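Local coordinates for ankyrin repeat and SOCS box protein 11 (Homo sapiens, PDB 4UUC) that recognises substrates such as BIK, DIRAS2 and RPN1 for a cullin-5-RING E3 ubiquitin ligase that marks them for degradation, at residues Asp129-Val132 and Gly136-Leu139; Ala159-Gly164 and His184-Tyr189; Ala55-Gly60 and Leu90-Lys95; Cys85-Leu90 and Met118-Ala123. All coordinates share one frame; numbering follows the deposited sequence.

Interaction 1. Residues Asp129-Val132 and Gly136-Leu139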
loop_
_atom_site.group_PDB
_atom_site.type_symbol
_atom_site.label_atom_id
_atom_site.label_comp_id
_atom_site.label_asym_id
_atom_site.label_seq_id
_atom_site.Cartn_x
_atom_site.Cartn_y
_atom_site.Cartn_z
ATOM N N ASP A 129 -0.226 8.632 -8.910
ATOM C CA ASP A 129 -1.670 8.716 -9.128
ATOM C C ASP A 129 -2.252 7.416 -9.681
ATOM O O ASP A 129 -3.268 7.436 -10.372
ATOM C CB ASP A 129 -2.006 9.862 -10.092
ATOM C CG ASP A 129 -1.616 11.223 -9.552
ATOM O OD1 ASP A 129 -1.873 11.500 -8.359
ATOM O OD2 ASP A 129 -1.047 12.021 -10.326
ATOM N N HIS A 130 -1.615 6.288 -9.381
ATOM C CA HIS A 130 -2.075 5.002 -9.897
ATOM C C HIS A 130 -3.436 4.622 -9.321
ATOM O O HIS A 130 -3.532 4.255 -8.151
ATOM C CB HIS A 130 -1.061 3.900 -9.581
ATOM C CG HIS A 130 -1.437 2.560 -10.133
ATOM N ND1 HIS A 130 -0.942 1.377 -9.624
ATOM C CD2 HIS A 130 -2.259 2.215 -11.153
ATOM C CE1 HIS A 130 -1.442 0.363 -10.308
ATOM N NE2 HIS A 130 -2.244 0.843 -11.241
ATOM N N GLU A 131 -4.483 4.700 -10.140
ATOM C CA GLU A 131 -5.817 4.322 -9.679
ATOM C C GLU A 131 -6.107 2.858 -9.975
ATOM O O GLU A 131 -6.378 2.494 -11.116
ATOM C CB GLU A 131 -6.907 5.189 -10.318
ATOM C CG GLU A 131 -8.312 4.832 -9.800
ATOM C CD GLU A 131 -9.426 5.701 -10.368
ATOM O OE1 GLU A 131 -9.130 6.687 -11.075
ATOM O OE2 GLU A 131 -10.605 5.391 -10.097
ATOM N N VAL A 132 -6.057 2.027 -8.942
ATOM C CA VAL A 132 -6.493 0.641 -9.059
ATOM C C VAL A 132 -8.019 0.628 -9.064
ATOM O O VAL A 132 -8.643 1.226 -8.188
ATOM C CB VAL A 132 -5.942 -0.232 -7.910
ATOM C CG1 VAL A 132 -6.603 -1.606 -7.903
ATOM C CG2 VAL A 132 -4.440 -0.370 -8.045
ATOM N N GLY A 136 -8.987 2.831 -5.830
ATOM C CA GLY A 136 -8.648 4.238 -5.924
ATOM C C GLY A 136 -7.157 4.471 -6.020
ATOM O O GLY A 136 -6.370 3.541 -6.196
ATOM N N THR A 137 -6.779 5.740 -5.919
ATOM C CA THR A 137 -5.389 6.157 -5.924
ATOM C C THR A 137 -4.765 5.959 -4.546
ATOM O O THR A 137 -5.480 5.745 -3.563
ATOM C CB THR A 137 -5.268 7.632 -6.293
ATOM O OG1 THR A 137 -6.027 8.389 -5.347
ATOM C CG2 THR A 137 -5.794 7.899 -7.706
ATOM N N PRO A 138 -3.429 6.049 -4.458
ATOM C CA PRO A 138 -2.796 5.991 -3.139
ATOM C C PRO A 138 -3.326 7.063 -2.182
ATOM O O PRO A 138 -3.524 6.782 -1.001
ATOM C CB PRO A 138 -1.313 6.206 -3.456
ATOM C CG PRO A 138 -1.159 5.680 -4.850
ATOM C CD PRO A 138 -2.431 6.051 -5.545
ATOM N N LEU A 139 -3.564 8.271 -2.683
ATOM C CA LEU A 139 -4.089 9.335 -1.834
ATOM C C LEU A 139 -5.477 8.973 -1.310
ATOM O O LEU A 139 -5.794 9.216 -0.146
ATOM C CB LEU A 139 -4.142 10.663 -2.594
ATOM C CG LEU A 139 -4.698 11.849 -1.805
ATOM C CD1 LEU A 139 -3.856 12.140 -0.567
ATOM C CD2 LEU A 139 -4.774 13.074 -2.710
#
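V132 and G136 pair through their backbones in a single antiparallel bridge of the hydrogen-bonded type. G136 N gives V132 O a bond of 2.9 Å, close to straight at 165° and in the carbonyl plane. The return bond, V132 N to G136 O, is 3.2 Å long and more bent, with the donor well above the carbonyl plane. This small turn carries the chain from the end of ANK 4 into helix 138-144 of ANK 5, which T137 N-caps at the T-P-L sequence familiar from ankyrin repeats. The backbone angles of G136 are of a kind that favours glycine.

The tight part lies next to the bridge, where G136, T137 and P138 are buried. H130 O receives T137 CA in a nearly straight CA-H...O contact of 3.5 Å, and P138 CD reaches the same oxygen at 3.4 Å. T137 CG2 sits 3.7 Å from D129 O and also touches E131 CB. With chi1 at 58°, T137 OG1 stands between its backbone N and carbonyl carbon. The hydroxyl caps Y140 N and also bonds H163 O.

The looser side is that of the D129 and E131 side chains, whose carboxylates point beyond the contact. E131 CG lies 3.9 Å from G136 CA, but the extended chain carries the carboxylate on to H163 NE2 and W166 N. D129 likewise turns its carboxylate to S160 N. Main-chain polarity therefore closes the turn, while the acidic side chains and the threonine hydroxyl tie it to the loop that follows helix 148-156.

Interaction 2. Residues Ala159-Gly164 and His184-Tyr189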
loop_
_atom_site.group_PDB
_atom_site.type_symbol
_atom_site.label_atom_id
_atom_site.label_comp_id
_atom_site.label_asym_id
_atom_site.label_seq_id
_atom_site.Cartn_x
_atom_site.Cartn_y
_atom_site.Cartn_z
ATOM N N ALA A 159 0.787 14.510 -5.652
ATOM C CA ALA A 159 -0.384 13.685 -5.925
ATOM C C ALA A 159 -1.586 14.552 -6.297
ATOM O O ALA A 159 -1.832 15.579 -5.665
ATOM C CB ALA A 159 -0.710 12.819 -4.716
ATOM N N SER A 160 -2.325 14.145 -7.326
ATOM C CA SER A 160 -3.513 14.879 -7.752
ATOM C C SER A 160 -4.572 14.854 -6.656
ATOM O O SER A 160 -5.117 13.798 -6.330
ATOM C CB SER A 160 -4.077 14.291 -9.045
ATOM O OG SER A 160 -5.213 15.017 -9.477
ATOM N N VAL A 161 -4.865 16.025 -6.099
ATOM C CA VAL A 161 -5.706 16.123 -4.912
ATOM C C VAL A 161 -7.124 15.584 -5.109
ATOM O O VAL A 161 -7.709 15.044 -4.171
ATOM C CB VAL A 161 -5.780 17.594 -4.414
ATOM C CG1 VAL A 161 -6.522 18.478 -5.410
ATOM C CG2 VAL A 161 -6.430 17.665 -3.039
ATOM N N ASP A 162 -7.670 15.710 -6.318
ATOM C CA ASP A 162 -9.054 15.312 -6.574
ATOM C C ASP A 162 -9.179 13.917 -7.201
ATOM O O ASP A 162 -10.286 13.437 -7.430
ATOM C CB ASP A 162 -9.745 16.336 -7.481
ATOM C CG ASP A 162 -10.038 17.653 -6.773
ATOM O OD1 ASP A 162 -10.444 17.628 -5.587
ATOM O OD2 ASP A 162 -9.867 18.717 -7.407
ATOM N N HIS A 163 -8.051 13.265 -7.466
ATOM C CA HIS A 163 -8.063 11.944 -8.092
ATOM C C HIS A 163 -8.231 10.848 -7.039
ATOM O O HIS A 163 -7.338 10.627 -6.219
ATOM C CB HIS A 163 -6.773 11.732 -8.885
ATOM C CG HIS A 163 -6.818 10.564 -9.821
ATOM N ND1 HIS A 163 -5.834 10.322 -10.755
ATOM C CD2 HIS A 163 -7.724 9.566 -9.964
ATOM C CE1 HIS A 163 -6.130 9.227 -11.432
ATOM N NE2 HIS A 163 -7.273 8.749 -10.973
ATOM N N GLY A 164 -9.375 10.171 -7.063
ATOM C CA GLY A 164 -9.689 9.172 -6.058
ATOM C C GLY A 164 -10.121 7.832 -6.621
ATOM O O GLY A 164 -9.320 7.119 -7.223
ATOM N N HIS A 184 -8.206 19.384 6.344
ATOM C CA HIS A 184 -7.522 20.662 6.128
ATOM C C HIS A 184 -6.338 20.519 5.170
ATOM O O HIS A 184 -6.071 21.420 4.372
ATOM C CB HIS A 184 -7.063 21.260 7.461
ATOM C CG HIS A 184 -8.191 21.753 8.312
ATOM N ND1 HIS A 184 -9.142 22.636 7.844
ATOM C CD2 HIS A 184 -8.526 21.484 9.596
ATOM C CE1 HIS A 184 -10.013 22.890 8.805
ATOM N NE2 HIS A 184 -9.662 22.204 9.878
ATOM N N LEU A 185 -5.642 19.388 5.231
ATOM C CA LEU A 185 -4.534 19.129 4.313
ATOM C C LEU A 185 -5.017 19.081 2.866
ATOM O O LEU A 185 -4.416 19.700 1.993
ATOM C CB LEU A 185 -3.826 17.819 4.665
ATOM C CG LEU A 185 -2.767 17.876 5.773
ATOM C CD1 LEU A 185 -2.398 16.471 6.223
ATOM C CD2 LEU A 185 -1.534 18.615 5.304
ATOM N N LEU A 186 -6.086 18.329 2.610
ATOM C CA LEU A 186 -6.663 18.262 1.271
ATOM C C LEU A 186 -7.112 19.640 0.787
ATOM O O LEU A 186 -6.835 20.037 -0.347
ATOM C CB LEU A 186 -7.852 17.299 1.234
ATOM C CG LEU A 186 -7.543 15.805 1.343
ATOM C CD1 LEU A 186 -8.846 15.020 1.390
ATOM C CD2 LEU A 186 -6.677 15.332 0.189
ATOM N N THR A 187 -7.822 20.356 1.649
ATOM C CA THR A 187 -8.306 21.685 1.311
ATOM C C THR A 187 -7.138 22.633 1.029
ATOM O O THR A 187 -7.174 23.399 0.062
ATOM C CB THR A 187 -9.177 22.261 2.436
ATOM O OG1 THR A 187 -10.282 21.384 2.682
ATOM C CG2 THR A 187 -9.703 23.640 2.057
ATOM N N ASP A 188 -6.103 22.570 1.866
ATOM C CA ASP A 188 -4.919 23.412 1.682
ATOM C C ASP A 188 -4.251 23.168 0.329
ATOM O O ASP A 188 -3.625 24.072 -0.229
ATOM C CB ASP A 188 -3.887 23.171 2.788
ATOM C CG ASP A 188 -4.313 23.727 4.137
ATOM O OD1 ASP A 188 -5.240 24.563 4.195
ATOM O OD2 ASP A 188 -3.698 23.328 5.146
ATOM N N TYR A 189 -4.376 21.945 -0.183
ATOM C CA TYR A 189 -3.767 21.566 -1.454
ATOM C C TYR A 189 -4.756 21.627 -2.620
ATOM O O TYR A 189 -4.510 21.067 -3.689
ATOM C CB TYR A 189 -3.156 20.166 -1.346
ATOM C CG TYR A 189 -1.737 20.181 -0.836
ATOM C CD1 TYR A 189 -1.465 20.155 0.523
ATOM C CD2 TYR A 189 -0.666 20.236 -1.717
ATOM C CE1 TYR A 189 -0.168 20.175 0.993
ATOM C CE2 TYR A 189 0.636 20.257 -1.257
ATOM C CZ TYR A 189 0.879 20.226 0.095
ATOM O OH TYR A 189 2.173 20.246 0.552
#
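Y189 offers V161 its CB and carbonyl oxygen rather than a ring face. Its ring has L185 O at the edge and in plane, and the side chain packs on L155 and E156 of helix 148-156. Y189 is the first residue to leave helical angles at the end of helix 180-188, the second helix of ANK 6 in this ankyrin stack. The partner segment is the loop that ends ANK 5, where S160 to H163 form a type I beta turn closed by a bond from H163 N to S160 O. The contact therefore packs one repeat's loop against the helix end of the next.

V161 carries the whole loop side of it. Its chi1 of 67° wedges CG1 between the backbone N and the carbonyl carbon, and leaves CG2 anti to the N. The two methyls divide the work. CG1 lies 3.7 Å from Y189 O. CG2 lies 4.0 Å from L186 CD2 and also meets the backbone of the helix. No hydrogen bond crosses between the two segments. L186 is buried and also packs on L171 and A174 of helix 170-175. The polar turn residue D162 looks to a different partner, N192 N, just past the helix. V161 CG2 comes within 3.6 Å of L186 O, on the last turn of the helix.

Interaction 3. Residues Ala55-Gly60 and Leu90-Lys95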
loop_
_atom_site.group_PDB
_atom_site.type_symbol
_atom_site.label_atom_id
_atom_site.label_comp_id
_atom_site.label_asym_id
_atom_site.label_seq_id
_atom_site.Cartn_x
_atom_site.Cartn_y
_atom_site.Cartn_z
ATOM N N ALA A 55 18.717 -14.376 1.727
ATOM C CA ALA A 55 19.342 -15.689 1.617
ATOM C C ALA A 55 18.630 -16.531 0.560
ATOM O O ALA A 55 19.264 -17.261 -0.203
ATOM C CB ALA A 55 19.331 -16.397 2.963
ATOM N N LEU A 56 17.306 -16.423 0.513
ATOM C CA LEU A 56 16.520 -17.140 -0.481
ATOM C C LEU A 56 16.799 -16.583 -1.881
ATOM O O LEU A 56 16.967 -17.343 -2.838
ATOM C CB LEU A 56 15.028 -17.048 -0.152
ATOM C CG LEU A 56 14.573 -17.849 1.074
ATOM C CD1 LEU A 56 13.210 -17.378 1.560
ATOM C CD2 LEU A 56 14.534 -19.336 0.761
ATOM N N LEU A 57 16.867 -15.258 -1.991
ATOM C CA LEU A 57 17.141 -14.602 -3.268
ATOM C C LEU A 57 18.537 -14.946 -3.784
ATOM O O LEU A 57 18.730 -15.144 -4.985
ATOM C CB LEU A 57 16.990 -13.084 -3.130
ATOM C CG LEU A 57 15.540 -12.613 -3.016
ATOM C CD1 LEU A 57 15.472 -11.182 -2.503
ATOM C CD2 LEU A 57 14.814 -12.749 -4.353
ATOM N N GLU A 58 19.500 -15.019 -2.870
ATOM C CA GLU A 58 20.875 -15.371 -3.213
ATOM C C GLU A 58 20.962 -16.784 -3.779
ATOM O O GLU A 58 21.883 -17.107 -4.529
ATOM C CB GLU A 58 21.782 -15.247 -1.983
ATOM C CG GLU A 58 22.164 -13.814 -1.637
ATOM C CD GLU A 58 22.908 -13.694 -0.315
ATOM O OE1 GLU A 58 22.857 -14.639 0.502
ATOM O OE2 GLU A 58 23.547 -12.644 -0.095
ATOM N N ASN A 59 19.995 -17.619 -3.414
ATOM C CA ASN A 59 19.955 -19.002 -3.872
ATOM C C ASN A 59 18.870 -19.234 -4.925
ATOM O O ASN A 59 18.373 -20.350 -5.090
ATOM C CB ASN A 59 19.760 -19.937 -2.679
ATOM C CG ASN A 59 21.011 -20.057 -1.832
ATOM O OD1 ASN A 59 21.863 -20.907 -2.088
ATOM N ND2 ASN A 59 21.138 -19.194 -0.831
ATOM N N GLY A 60 18.505 -18.169 -5.633
ATOM C CA GLY A 60 17.696 -18.289 -6.834
ATOM C C GLY A 60 16.190 -18.202 -6.670
ATOM O O GLY A 60 15.453 -18.583 -7.579
ATOM N N LEU A 90 13.631 -5.074 -4.498
ATOM C CA LEU A 90 13.866 -4.163 -5.613
ATOM C C LEU A 90 15.296 -4.303 -6.138
ATOM O O LEU A 90 15.533 -4.204 -7.342
ATOM C CB LEU A 90 13.587 -2.719 -5.189
ATOM C CG LEU A 90 12.109 -2.407 -4.927
ATOM C CD1 LEU A 90 11.949 -1.072 -4.222
ATOM C CD2 LEU A 90 11.305 -2.424 -6.220
ATOM N N GLU A 91 16.242 -4.558 -5.237
ATOM C CA GLU A 91 17.632 -4.769 -5.634
ATOM C C GLU A 91 17.755 -6.001 -6.521
ATOM O O GLU A 91 18.546 -6.019 -7.465
ATOM C CB GLU A 91 18.534 -4.915 -4.404
ATOM C CG GLU A 91 18.791 -3.617 -3.656
ATOM C CD GLU A 91 19.408 -3.845 -2.284
ATOM O OE1 GLU A 91 19.885 -4.973 -2.021
ATOM O OE2 GLU A 91 19.412 -2.897 -1.469
ATOM N N PHE A 92 16.958 -7.025 -6.223
ATOM C CA PHE A 92 16.998 -8.278 -6.973
ATOM C C PHE A 92 16.013 -8.292 -8.146
ATOM O O PHE A 92 15.723 -9.346 -8.717
ATOM C CB PHE A 92 16.726 -9.458 -6.035
ATOM C CG PHE A 92 17.945 -9.926 -5.291
ATOM C CD1 PHE A 92 18.362 -9.284 -4.138
ATOM C CD2 PHE A 92 18.687 -10.999 -5.763
ATOM C CE1 PHE A 92 19.486 -9.708 -3.463
ATOM C CE2 PHE A 92 19.812 -11.426 -5.090
ATOM C CZ PHE A 92 20.212 -10.782 -3.940
ATOM N N GLY A 93 15.503 -7.120 -8.504
ATOM C CA GLY A 93 14.751 -6.967 -9.737
ATOM C C GLY A 93 13.248 -7.109 -9.611
ATOM O O GLY A 93 12.567 -7.427 -10.587
ATOM N N ALA A 94 12.716 -6.859 -8.420
ATOM C CA ALA A 94 11.270 -6.873 -8.236
ATOM C C ALA A 94 10.628 -5.750 -9.054
ATOM O O ALA A 94 11.149 -4.636 -9.107
ATOM C CB ALA A 94 10.915 -6.729 -6.759
ATOM N N LYS A 95 9.508 -6.060 -9.701
ATOM C CA LYS A 95 8.712 -5.054 -10.406
ATOM C C LYS A 95 7.876 -4.255 -9.403
ATOM O O LYS A 95 7.105 -4.829 -8.637
ATOM C CB LYS A 95 7.807 -5.718 -11.442
ATOM C CG LYS A 95 7.020 -4.738 -12.299
#
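On the helix that presents L57 to F92, A55 O is gripped twice by N59. N59 ND2 reaches A55 O at 2.8 Å and 174°, with the oxygen in the amide plane, and N59 N adds a weak bond. G60 then ends this helix in a Schellman motif, as G93 does after F92. Both have positive phi.

The contact itself is a CH-pi contact. L57 CB lies over one face of the F92 ring, 3.8 Å from its centroid and 10° off the normal. L57 CD1 also meets the ring, 3.8 Å from F92 CD1. The F92 chi1 of -83° places CG beside the backbone N, with the ring directed at L57. E58 makes only a looser contact, with CG 4.3 Å from F92 CZ. Replacing F92 by an alanine would probably leave L57 CB without its aromatic cover and open a gap between the two helix ends.

This contact joins the C-terminal ends of helices 50-58 and 83-91, the second helices of ANK 2 and ANK 3. Further in, L57 packs on V88 and L89 of helix 83-91 and on L41 of helix 40-46.

Interaction 4. Residues Cys85-Leu90 and Met118-Ala123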
loop_
_atom_site.group_PDB
_atom_site.type_symbol
_atom_site.label_atom_id
_atom_site.label_comp_id
_atom_site.label_asym_id
_atom_site.label_seq_id
_atom_site.Cartn_x
_atom_site.Cartn_y
_atom_site.Cartn_z
ATOM N N CYS A 85 12.972 -5.241 3.523
ATOM C CA CYS A 85 12.506 -6.258 2.581
ATOM C C CYS A 85 12.184 -5.647 1.223
ATOM O O CYS A 85 12.565 -6.186 0.182
ATOM C CB CYS A 85 11.270 -6.981 3.122
ATOM S SG CYS A 85 11.631 -8.347 4.256
ATOM N N VAL A 86 11.475 -4.523 1.234
ATOM C CA VAL A 86 11.132 -3.834 -0.002
ATOM C C VAL A 86 12.405 -3.511 -0.781
ATOM O O VAL A 86 12.485 -3.762 -1.982
ATOM C CB VAL A 86 10.326 -2.541 0.275
ATOM C CG1 VAL A 86 10.148 -1.724 -0.999
ATOM C CG2 VAL A 86 8.972 -2.881 0.895
ATOM N N ASN A 87 13.408 -2.976 -0.091
ATOM C CA ASN A 87 14.664 -2.619 -0.740
ATOM C C ASN A 87 15.374 -3.819 -1.366
ATOM O O ASN A 87 15.783 -3.752 -2.524
ATOM C CB ASN A 87 15.603 -1.932 0.255
ATOM C CG ASN A 87 15.224 -0.484 0.514
ATOM O OD1 ASN A 87 14.621 0.174 -0.334
ATOM N ND2 ASN A 87 15.585 0.019 1.688
ATOM N N VAL A 88 15.522 -4.912 -0.617
ATOM C CA VAL A 88 16.266 -6.064 -1.129
ATOM C C VAL A 88 15.544 -6.693 -2.327
ATOM O O VAL A 88 16.185 -7.120 -3.288
ATOM C CB VAL A 88 16.516 -7.139 -0.029
ATOM C CG1 VAL A 88 15.225 -7.793 0.435
ATOM C CG2 VAL A 88 17.487 -8.197 -0.531
ATOM N N LEU A 89 14.216 -6.733 -2.280
ATOM C CA LEU A 89 13.433 -7.236 -3.408
ATOM C C LEU A 89 13.663 -6.390 -4.662
ATOM O O LEU A 89 13.856 -6.919 -5.758
ATOM C CB LEU A 89 11.945 -7.251 -3.063
ATOM C CG LEU A 89 11.490 -8.305 -2.053
ATOM C CD1 LEU A 89 10.059 -8.027 -1.626
ATOM C CD2 LEU A 89 11.609 -9.714 -2.634
ATOM N N LEU A 90 13.631 -5.074 -4.498
ATOM C CA LEU A 90 13.866 -4.163 -5.613
ATOM C C LEU A 90 15.296 -4.303 -6.138
ATOM O O LEU A 90 15.533 -4.204 -7.342
ATOM C CB LEU A 90 13.587 -2.719 -5.189
ATOM C CG LEU A 90 12.109 -2.407 -4.927
ATOM C CD1 LEU A 90 11.949 -1.072 -4.222
ATOM C CD2 LEU A 90 11.305 -2.424 -6.220
ATOM N N MET A 118 5.946 3.148 1.123
ATOM C CA MET A 118 5.312 3.970 0.094
ATOM C C MET A 118 6.344 4.839 -0.628
ATOM O O MET A 118 6.394 4.868 -1.858
ATOM C CB MET A 118 4.223 4.848 0.720
ATOM C CG MET A 118 3.419 5.695 -0.261
ATOM S SD MET A 118 2.461 6.997 0.563
ATOM C CE MET A 118 3.768 8.126 1.042
ATOM N N GLU A 119 7.176 5.533 0.142
ATOM C CA GLU A 119 8.155 6.450 -0.431
ATOM C C GLU A 119 9.184 5.725 -1.288
ATOM O O GLU A 119 9.575 6.224 -2.340
ATOM C CB GLU A 119 8.855 7.238 0.675
ATOM C CG GLU A 119 7.940 8.229 1.370
ATOM C CD GLU A 119 8.683 9.137 2.331
ATOM O OE1 GLU A 119 9.760 9.647 1.957
ATOM O OE2 GLU A 119 8.183 9.348 3.455
ATOM N N ILE A 120 9.619 4.551 -0.839
ATOM C CA ILE A 120 10.562 3.751 -1.612
ATOM C C ILE A 120 9.960 3.378 -2.964
ATOM O O ILE A 120 10.634 3.465 -3.991
ATOM C CB ILE A 120 10.978 2.472 -0.852
ATOM C CG1 ILE A 120 11.785 2.843 0.395
ATOM C CG2 ILE A 120 11.812 1.556 -1.753
ATOM C CD1 ILE A 120 12.019 1.686 1.351
ATOM N N LEU A 121 8.696 2.965 -2.967
ATOM C CA LEU A 121 8.030 2.582 -4.208
ATOM C C LEU A 121 7.897 3.778 -5.151
ATOM O O LEU A 121 8.091 3.649 -6.360
ATOM C CB LEU A 121 6.652 1.984 -3.922
ATOM C CG LEU A 121 6.650 0.607 -3.247
ATOM C CD1 LEU A 121 5.241 0.240 -2.804
ATOM C CD2 LEU A 121 7.211 -0.457 -4.172
ATOM N N LEU A 122 7.558 4.939 -4.600
ATOM C CA LEU A 122 7.466 6.151 -5.402
ATOM C C LEU A 122 8.838 6.531 -5.956
ATOM O O LEU A 122 8.952 6.986 -7.096
ATOM C CB LEU A 122 6.882 7.297 -4.574
ATOM C CG LEU A 122 5.415 7.116 -4.167
ATOM C CD1 LEU A 122 4.976 8.246 -3.243
ATOM C CD2 LEU A 122 4.494 7.026 -5.393
ATOM N N ALA A 123 9.881 6.329 -5.156
ATOM C CA ALA A 123 11.244 6.593 -5.605
ATOM C C ALA A 123 11.645 5.630 -6.724
ATOM O O ALA A 123 12.546 5.924 -7.511
ATOM C CB ALA A 123 12.217 6.491 -4.439
#
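A chi1 of -66° turns I120 CG1 beside its backbone N and leaves CG2 anti to that N, aimed at V86, N87 and L90. V86 answers with CG1, also anti to its N at 172°. The two side chains belong to the second helices of successive ankyrin repeats, ANK 3 and ANK 4. Their short segments run nearly parallel, at 23°, with the axes 10.4 Å apart. This is side-by-side packing within the helical stack.

I120 is the only side chain of 118-123 in close contact, and three residues of 85-90 meet it. V86 CG1 meets I120 CG2 at 3.8 Å. L90 CD1 meets the same methyl at 3.6 Å, from the following helical turn. Both side chains pass I120 at a slant, whereas N87 crosses it at about a right angle. No hydrogen bond crosses the interface, so the grip is apolar apart from the N87 amide. An alanine in place of I120 would probably leave V86 and L90 facing a gap and the N87 amide less hemmed in. V86 is buried, and N87 and L90 are partly exposed. Nearby, L121 touches C78 of helix 73-80, and I120 O accepts a bond from N124 ND2. N87 OD1 lies 3.4 Å from both I120 CG2 and I120 CD1.

Overall arrangement
From the N terminus, interaction 3 comes first, joining ANK 2 to ANK 3 across about 30 residues. Interaction 4 opens at residue 85, before interaction 3 has closed, so the two cross. It closes a span of 27 residues and joins ANK 3 to ANK 4. The two share L90 and both use helix 83-91, which thus faces helix 50-58 on one flank and helix 115-123 on another. Interaction 1 follows in series and closes a short turn between ANK 4 and ANK 5. Interaction 2 then closes a loop of about 20 residues from ANK 5 to ANK 6. H163 links these last two through T137 and E131. Interactions 2 and 3 lie on opposite sides of the chain's centre, with centres 36 Å apart.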